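Local coordinates for uncharacterized protein Q9I3C8_PSEAE (Pseudomonas aeruginosa, PDB 3F1T) that is not characterised but probably acts as a hotdog-fold acyl-CoA thioesterase, perhaps on 1,4-dihydroxy-2-naphthoyl-CoA, at residues B[107-119]-B[127-139]. Residues are numbered along the deposited sequence; the frame is centred on the assembly and turned at random.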
ATOM      1  N   TYR B 107      13.108  10.099   2.904  1.00 21.43           N
ATOM      2  CA  TYR B 107      14.078   9.081   3.300  1.00 21.39           C
ATOM      3  C   TYR B 107      14.866   8.521   2.108  1.00 24.06           C
ATOM      4  O   TYR B 107      15.935   7.922   2.286  1.00 22.83           O
ATOM      5  CB  TYR B 107      13.403   7.958   4.097  1.00 20.47           C
ATOM      6  CG  TYR B 107      12.434   7.119   3.297  1.00 14.68           C
ATOM      7  CD1 TYR B 107      12.868   5.999   2.592  1.00 20.43           C
ATOM      8  CD2 TYR B 107      11.078   7.413   3.280  1.00 23.11           C
ATOM      9  CE1 TYR B 107      12.003   5.269   1.814  1.00 16.41           C
ATOM     10  CE2 TYR B 107      10.183   6.625   2.566  1.00 19.29           C
ATOM     11  CZ  TYR B 107      10.645   5.514   1.901  1.00 17.62           C
ATOM     12  OH  TYR B 107       9.771   4.738   1.175  1.00 19.66           O
ATOM     13  N   ARG B 108      14.397   8.812   0.892  1.00 23.43           N
ATOM     14  CA  ARG B 108      15.175   8.514  -0.307  1.00 22.80           C
ATOM     15  C   ARG B 108      14.874   9.475  -1.444  1.00 23.40           C
ATOM     16  O   ARG B 108      13.707   9.818  -1.699  1.00 22.07           O
ATOM     17  CB  ARG B 108      14.946   7.077  -0.785  1.00 21.81           C
ATOM     18  CG  ARG B 108      15.970   6.643  -1.837  1.00 20.91           C
ATOM     19  CD  ARG B 108      15.575   5.359  -2.518  1.00 26.57           C
ATOM     20  NE  ARG B 108      15.510   4.252  -1.568  1.00 31.78           N
ATOM     21  CZ  ARG B 108      14.377   3.696  -1.162  1.00 26.36           C
ATOM     22  NH1 ARG B 108      13.226   4.092  -1.693  1.00 26.63           N
ATOM     23  NH2 ARG B 108      14.405   2.681  -0.308  1.00 26.14           N
ATOM     24  N   VAL B 109      15.938   9.901  -2.117  1.00 24.29           N
ATOM     25  CA  VAL B 109      15.859  10.800  -3.264  1.00 22.58           C
ATOM     26  C   VAL B 109      16.619  10.187  -4.426  1.00 22.03           C
ATOM     27  O   VAL B 109      17.800   9.900  -4.309  1.00 19.10           O
ATOM     28  CB  VAL B 109      16.488  12.169  -2.949  1.00 23.61           C
ATOM     29  CG1 VAL B 109      16.370  13.098  -4.150  1.00 22.65           C
ATOM     30  CG2 VAL B 109      15.812  12.790  -1.721  1.00 26.37           C
ATOM     31  N   THR B 110      15.910   9.899  -5.514  1.00 22.00           N
ATOM     32  CA  THR B 110      16.552   9.571  -6.781  1.00 22.43           C
ATOM     33  C   THR B 110      16.443  10.765  -7.738  1.00 23.09           C
ATOM     34  O   THR B 110      15.878  11.791  -7.375  1.00 23.37           O
ATOM     35  CB  THR B 110      15.932   8.299  -7.404  1.00 21.87           C
ATOM     36  OG1 THR B 110      14.644   8.603  -7.956  1.00 28.20           O
ATOM     37  CG2 THR B 110      15.760   7.207  -6.350  1.00 21.11           C
ATOM     38  N   PRO B 111      17.078  10.676  -8.919  1.00 23.01           N
ATOM     39  CA  PRO B 111      17.025  11.794  -9.844  1.00 23.99           C
ATOM     40  C   PRO B 111      15.616  12.302 -10.179  1.00 24.62           C
ATOM     41  O   PRO B 111      15.432  13.511 -10.344  1.00 22.46           O
ATOM     42  CB  PRO B 111      17.730  11.243 -11.078  1.00 24.96           C
ATOM     43  CG  PRO B 111      18.748  10.329 -10.510  1.00 24.75           C
ATOM     44  CD  PRO B 111      18.089   9.682  -9.326  1.00 20.51           C
ATOM     45  N   ASN B 112      14.625  11.412 -10.217  1.00 24.78           N
ATOM     46  CA  ASN B 112      13.259  11.825 -10.565  1.00 24.75           C
ATOM     47  C   ASN B 112      12.158  11.453  -9.569  1.00 23.99           C
ATOM     48  O   ASN B 112      10.995  11.804  -9.763  1.00 23.77           O
ATOM     49  CB  ASN B 112      12.889  11.368 -11.977  1.00 24.42           C
ATOM     50  CG  ASN B 112      13.669  12.112 -13.050  1.00 33.04           C
ATOM     51  OD1 ASN B 112      13.460  13.309 -13.262  1.00 44.77           O
ATOM     52  ND2 ASN B 112      14.665  11.453 -13.628  1.00 35.39           N
ATOM     53  N   VAL B 113      12.525  10.807  -8.468  1.00 23.17           N
ATOM     54  CA  VAL B 113      11.534  10.366  -7.497  1.00 18.21           C
ATOM     55  C   VAL B 113      12.017  10.669  -6.085  1.00 19.34           C
ATOM     56  O   VAL B 113      13.211  10.556  -5.791  1.00 21.45           O
ATOM     57  CB  VAL B 113      11.262   8.852  -7.621  1.00 17.54           C
ATOM     58  CG1 VAL B 113      10.077   8.456  -6.750  1.00 19.64           C
ATOM     59  CG2 VAL B 113      11.032   8.456  -9.068  1.00 14.68           C
ATOM     60  N   ILE B 114      11.110  11.163  -5.248  1.00 19.85           N
ATOM     61  CA  ILE B 114      11.376  11.326  -3.813  1.00 18.78           C
ATOM     62  C   ILE B 114      10.414  10.484  -3.008  1.00 17.80           C
ATOM     63  O   ILE B 114       9.252  10.349  -3.377  1.00 15.77           O
ATOM     64  CB  ILE B 114      11.215  12.784  -3.367  1.00 20.64           C
ATOM     65  CG1 ILE B 114      12.134  13.677  -4.209  1.00 21.91           C
ATOM     66  CG2 ILE B 114      11.516  12.920  -1.875  1.00 17.42           C
ATOM     67  CD1 ILE B 114      12.071  15.136  -3.854  1.00 24.04           C
ATOM     68  N   PHE B 115      10.978   9.735  -2.068  1.00 18.63           N
ATOM     69  CA  PHE B 115      10.227   8.829  -1.208  1.00 17.09           C
ATOM     70  C   PHE B 115      10.205   9.394   0.208  1.00 19.88           C
ATOM     71  O   PHE B 115      11.231   9.821   0.740  1.00 15.81           O
ATOM     72  CB  PHE B 115      10.898   7.451  -1.168  1.00 17.48           C
ATOM     73  CG  PHE B 115      10.901   6.730  -2.497  1.00 17.29           C
ATOM     74  CD1 PHE B 115      11.883   6.988  -3.445  1.00 17.97           C
ATOM     75  CD2 PHE B 115       9.914   5.799  -2.799  1.00 20.33           C
ATOM     76  CE1 PHE B 115      11.896   6.317  -4.654  1.00 15.32           C
ATOM     77  CE2 PHE B 115       9.928   5.115  -4.009  1.00 19.54           C
ATOM     78  CZ  PHE B 115      10.930   5.379  -4.934  1.00 17.79           C
ATOM     79  N   THR B 116       9.040   9.343   0.838  1.00 17.19           N
ATOM     80  CA  THR B 116       8.868  10.053   2.075  1.00 19.36           C
ATOM     81  C   THR B 116       7.957   9.271   3.020  1.00 18.54           C
ATOM     82  O   THR B 116       7.121   8.497   2.583  1.00 13.59           O
ATOM     83  CB  THR B 116       8.347  11.483   1.836  1.00 18.83           C
ATOM     84  OG1 THR B 116       8.493  12.248   3.042  1.00 29.66           O
ATOM     85  CG2 THR B 116       6.912  11.476   1.419  1.00 19.11           C
ATOM     86  N   ARG B 117       8.268   9.340   4.305  1.00 19.35           N
ATOM     87  CA  ARG B 117       7.506   8.639   5.306  1.00 21.68           C
ATOM     88  C   ARG B 117       7.107   9.639   6.384  1.00 22.41           C
ATOM     89  O   ARG B 117       7.908  10.491   6.775  1.00 22.97           O
ATOM     90  CB  ARG B 117       8.369   7.530   5.899  1.00 22.65           C
ATOM     91  CG  ARG B 117       7.627   6.611   6.836  1.00 30.31           C
ATOM     92  CD  ARG B 117       8.438   5.344   7.149  1.00 35.98           C
ATOM     93  NE  ARG B 117       7.659   4.441   7.992  1.00 36.43           N
ATOM     94  CZ  ARG B 117       7.775   4.371   9.319  1.00 44.59           C
ATOM     95  NH1 ARG B 117       8.807   4.959   9.932  1.00 30.06           N
ATOM     96  NH2 ARG B 117       6.938   3.601  10.017  1.00 31.48           N
ATOM     97  N   GLY B 118       5.938   9.435   6.974  1.00 22.65           N
ATOM     98  CA  GLY B 118       5.454  10.308   8.038  1.00 20.19           C
ATOM     99  C   GLY B 118       4.287   9.692   8.801  1.00 19.41           C
ATOM    100  O   GLY B 118       4.027   8.488   8.703  1.00 17.83           O
ATOM    101  N   PHE B 119       3.607  10.503   9.598  1.00 17.30           N
ATOM    102  CA  PHE B 119       2.536   9.974  10.438  1.00 19.81           C
ATOM    103  C   PHE B 119       1.632  11.111  10.895  1.00 19.24           C
ATOM    104  O   PHE B 119       2.018  12.273  10.793  1.00 19.89           O
ATOM    105  CB  PHE B 119       3.112   9.183  11.631  1.00 17.65           C
ATOM    106  CG  PHE B 119       4.111   9.950  12.450  1.00 16.27           C
ATOM    107  CD1 PHE B 119       3.701  10.671  13.571  1.00 16.86           C
ATOM    108  CD2 PHE B 119       5.442   9.995  12.082  1.00 18.47           C
ATOM    109  CE1 PHE B 119       4.582  11.462  14.276  1.00 16.82           C
ATOM    110  CE2 PHE B 119       6.352  10.735  12.818  1.00 25.06           C
ATOM    111  CZ  PHE B 119       5.919  11.464  13.937  1.00 23.15           C
ATOM    112  N   GLN B 127       2.157   7.854  19.957  1.00 45.68           N
ATOM    113  CA  GLN B 127       1.150   6.875  19.562  1.00 42.92           C
ATOM    114  C   GLN B 127       0.365   7.415  18.384  1.00 38.16           C
ATOM    115  O   GLN B 127      -0.716   7.972  18.561  1.00 39.13           O
ATOM    116  CB  GLN B 127       0.199   6.570  20.720  1.00 43.79           C
ATOM    117  CG  GLN B 127       0.904   6.228  22.018  1.00 51.84           C
ATOM    118  CD  GLN B 127       0.663   7.272  23.094  1.00 58.59           C
ATOM    119  OE1 GLN B 127      -0.453   7.785  23.239  1.00 58.78           O
ATOM    120  NE2 GLN B 127       1.715   7.583  23.866  1.00 61.93           N
ATOM    121  N   PRO B 128       0.986   7.408  17.202  1.00 34.09           N
ATOM    122  CA  PRO B 128       0.395   8.085  16.061  1.00 29.49           C
ATOM    123  C   PRO B 128      -0.929   7.466  15.631  1.00 28.27           C
ATOM    124  O   PRO B 128      -1.202   6.302  15.918  1.00 28.80           O
ATOM    125  CB  PRO B 128       1.452   7.929  14.963  1.00 29.68           C
ATOM    126  CG  PRO B 128       2.431   6.916  15.472  1.00 31.23           C
ATOM    127  CD  PRO B 128       2.377   6.993  16.951  1.00 33.26           C
ATOM    128  N   ILE B 129      -1.776   8.289  15.030  1.00 25.56           N
ATOM    129  CA  ILE B 129      -3.073   7.871  14.538  1.00 23.93           C
ATOM    130  C   ILE B 129      -2.933   6.992  13.294  1.00 23.22           C
ATOM    131  O   ILE B 129      -3.655   6.021  13.128  1.00 21.42           O
ATOM    132  CB  ILE B 129      -3.908   9.093  14.158  1.00 24.24           C
ATOM    133  CG1 ILE B 129      -4.256   9.912  15.392  1.00 24.63           C
ATOM    134  CG2 ILE B 129      -5.173   8.683  13.455  1.00 25.84           C
ATOM    135  CD1 ILE B 129      -4.890  11.218  15.033  1.00 29.07           C
ATOM    136  N   ALA B 130      -1.959   7.323  12.451  1.00 20.53           N
ATOM    137  CA  ALA B 130      -1.833   6.716  11.130  1.00 21.21           C
ATOM    138  C   ALA B 130      -0.390   6.821  10.659  1.00 19.29           C
ATOM    139  O   ALA B 130       0.287   7.807  10.929  1.00 21.32           O
ATOM    140  CB  ALA B 130      -2.768   7.415  10.127  1.00 17.79           C
ATOM    141  N   HIS B 131       0.077   5.786   9.966  1.00 22.61           N
ATOM    142  CA  HIS B 131       1.365   5.809   9.282  1.00 20.02           C
ATOM    143  C   HIS B 131       1.153   6.010   7.791  1.00 21.32           C
ATOM    144  O   HIS B 131       0.207   5.472   7.215  1.00 21.67           O
ATOM    145  CB  HIS B 131       2.107   4.497   9.532  1.00 20.76           C
ATOM    146  CG  HIS B 131       2.715   4.403  10.900  1.00 22.55           C
ATOM    147  ND1 HIS B 131       2.092   3.745  11.941  1.00 21.10           N
ATOM    148  CD2 HIS B 131       3.755   5.073  11.452  1.00 20.03           C
ATOM    149  CE1 HIS B 131       2.777   3.933  13.054  1.00 18.48           C
ATOM    150  NE2 HIS B 131       3.787   4.739  12.786  1.00 25.89           N
ATOM    151  N   VAL B 132       2.105   6.683   7.145  1.00 20.36           N
ATOM    152  CA  VAL B 132       1.958   7.088   5.747  1.00 18.21           C
ATOM    153  C   VAL B 132       3.302   6.964   5.055  1.00 18.48           C
ATOM    154  O   VAL B 132       4.334   7.312   5.637  1.00 14.76           O
ATOM    155  CB  VAL B 132       1.513   8.568   5.635  1.00 18.70           C
ATOM    156  CG1 VAL B 132       1.237   8.925   4.200  1.00 19.63           C
ATOM    157  CG2 VAL B 132       0.297   8.794   6.466  1.00 15.09           C
ATOM    158  N   VAL B 133       3.286   6.470   3.818  1.00 16.97           N
ATOM    159  CA  VAL B 133       4.479   6.458   2.962  1.00 18.97           C
ATOM    160  C   VAL B 133       4.014   6.877   1.580  1.00 19.30           C
ATOM    161  O   VAL B 133       2.912   6.512   1.156  1.00 17.52           O
ATOM    162  CB  VAL B 133       5.091   5.038   2.885  1.00 17.30           C
ATOM    163  CG1 VAL B 133       6.187   4.999   1.866  1.00 23.82           C
ATOM    164  CG2 VAL B 133       5.624   4.610   4.249  1.00 15.02           C
ATOM    165  N   GLY B 134       4.754   7.785   0.958  1.00 18.28           N
ATOM    166  CA  GLY B 134       4.423   8.190  -0.402  1.00 17.56           C
ATOM    167  C   GLY B 134       5.652   8.392  -1.261  1.00 17.23           C
ATOM    168  O   GLY B 134       6.760   8.524  -0.750  1.00 18.61           O
ATOM    169  N   ALA B 135       5.441   8.444  -2.568  1.00 15.98           N
ATOM    170  CA  ALA B 135       6.517   8.682  -3.523  1.00 18.72           C
ATOM    171  C   ALA B 135       6.062   9.784  -4.447  1.00 18.68           C
ATOM    172  O   ALA B 135       4.882   9.872  -4.786  1.00 19.35           O
ATOM    173  CB  ALA B 135       6.806   7.418  -4.325  1.00 17.32           C
ATOM    174  N   PHE B 136       6.999  10.630  -4.850  1.00 20.55           N
ATOM    175  CA  PHE B 136       6.664  11.867  -5.516  1.00 19.70           C
ATOM    176  C   PHE B 136       7.563  12.060  -6.718  1.00 21.10           C
ATOM    177  O   PHE B 136       8.757  11.762  -6.670  1.00 21.46           O
ATOM    178  CB  PHE B 136       6.798  13.039  -4.533  1.00 20.20           C
ATOM    179  CG  PHE B 136       5.732  13.052  -3.477  1.00 20.49           C
ATOM    180  CD1 PHE B 136       4.518  13.677  -3.711  1.00 16.20           C
ATOM    181  CD2 PHE B 136       5.892  12.325  -2.307  1.00 20.32           C
ATOM    182  CE1 PHE B 136       3.474  13.554  -2.807  1.00 16.31           C
ATOM    183  CE2 PHE B 136       4.860  12.195  -1.404  1.00 19.05           C
ATOM    184  CZ  PHE B 136       3.656  12.828  -1.641  1.00 18.75           C
HETATM  185  N   MSE B 137       7.016  12.661  -7.763  1.00 21.67           N
HETATM  186  CA  MSE B 137       7.757  12.820  -9.002  1.00 25.59           C
HETATM  187  C   MSE B 137       8.416  14.194  -9.089  1.00 25.12           C
HETATM  188  O   MSE B 137       7.734  15.206  -9.037  1.00 23.15           O
HETATM  189  CB  MSE B 137       6.804  12.637 -10.172  1.00 27.72           C
HETATM  190  CG  MSE B 137       7.443  12.890 -11.509  1.00 37.36           C
HETATM  191 SE   MSE B 137       8.141  11.247 -12.285  1.00 55.34          SE
HETATM  192  CE  MSE B 137       6.710  10.918 -13.582  1.00 45.58           C
ATOM    193  N   ARG B 138       9.744  14.233  -9.143  1.00 29.53           N
ATOM    194  CA  ARG B 138      10.437  15.455  -9.531  1.00 34.34           C
ATOM    195  C   ARG B 138      10.226  15.711 -11.010  1.00 40.10           C
ATOM    196  O   ARG B 138      10.816  15.031 -11.851  1.00 43.35           O
ATOM    197  CB  ARG B 138      11.933  15.342  -9.262  1.00 32.06           C
ATOM    198  CG  ARG B 138      12.272  15.206  -7.805  1.00 35.28           C
ATOM    199  CD  ARG B 138      13.692  14.719  -7.627  1.00 32.33           C
ATOM    200  NE  ARG B 138      14.656  15.779  -7.888  1.00 31.33           N
ATOM    201  CZ  ARG B 138      15.947  15.706  -7.585  1.00 30.53           C
ATOM    202  NH1 ARG B 138      16.444  14.609  -7.027  1.00 25.28           N
ATOM    203  NH2 ARG B 138      16.746  16.722  -7.868  1.00 29.00           N
HETATM  204  N   MSE B 139       9.428  16.723 -11.331  1.00 46.35           N
HETATM  205  CA  MSE B 139       9.187  17.084 -12.728  1.00 51.03           C
HETATM  206  C   MSE B 139      10.356  17.841 -13.378  1.00 50.05           C
HETATM  207  O   MSE B 139      11.249  18.378 -12.709  1.00 48.79           O
HETATM  208  CB  MSE B 139       7.889  17.891 -12.858  1.00 54.44           C
HETATM  209  CG  MSE B 139       6.628  17.113 -12.498  1.00 60.96           C
HETATM  210 SE   MSE B 139       6.450  15.395 -13.448  1.00 82.26          SE
HETATM  211  CE  MSE B 139       6.990  15.950 -15.280  1.00 82.40           C
TER
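R138 reaches back across the loop that joins strands 100-109 and 113-121. Its methylenes cross the CG1 arm of I114 at about a right angle, R138 CG lying 3.9 Å from I114 CG1, and a bend at chi3 turns the guanidinium toward the loop carbonyls. R138 NH1 donates over 2.9 Å to T110 O, which lies 27° out of the guanidinium plane, while P111 O lies over one face without bonding to NE. A long, flexible arginine suits this place, greasy along its stem and polar at its end.

Beyond it, strands 113-119 and 130-137 pair as an antiparallel hairpin within the hotdog sheet, whose inner face wraps helix 56-70. On that face T116 directs CG2 to F136 CE2 (3.6 Å), and its OG1 bonds to S70 OG of the helix. G134, paired with T116, has no side chain and sits beside the F136 ring.

On the other face the short methyl of A135 lets the F115 ring settle close to the sheet, with A135 CB 3.8 Å from F115 CD2. Further along, R117, CG anti to the backbone N (chi1 -173°), extends past V133 CG2 and brings its guanidinium obliquely beside H131, the planes 4° apart but not stacked; its NH2 comes near that of R117 of a neighbouring subunit, two like charges close together.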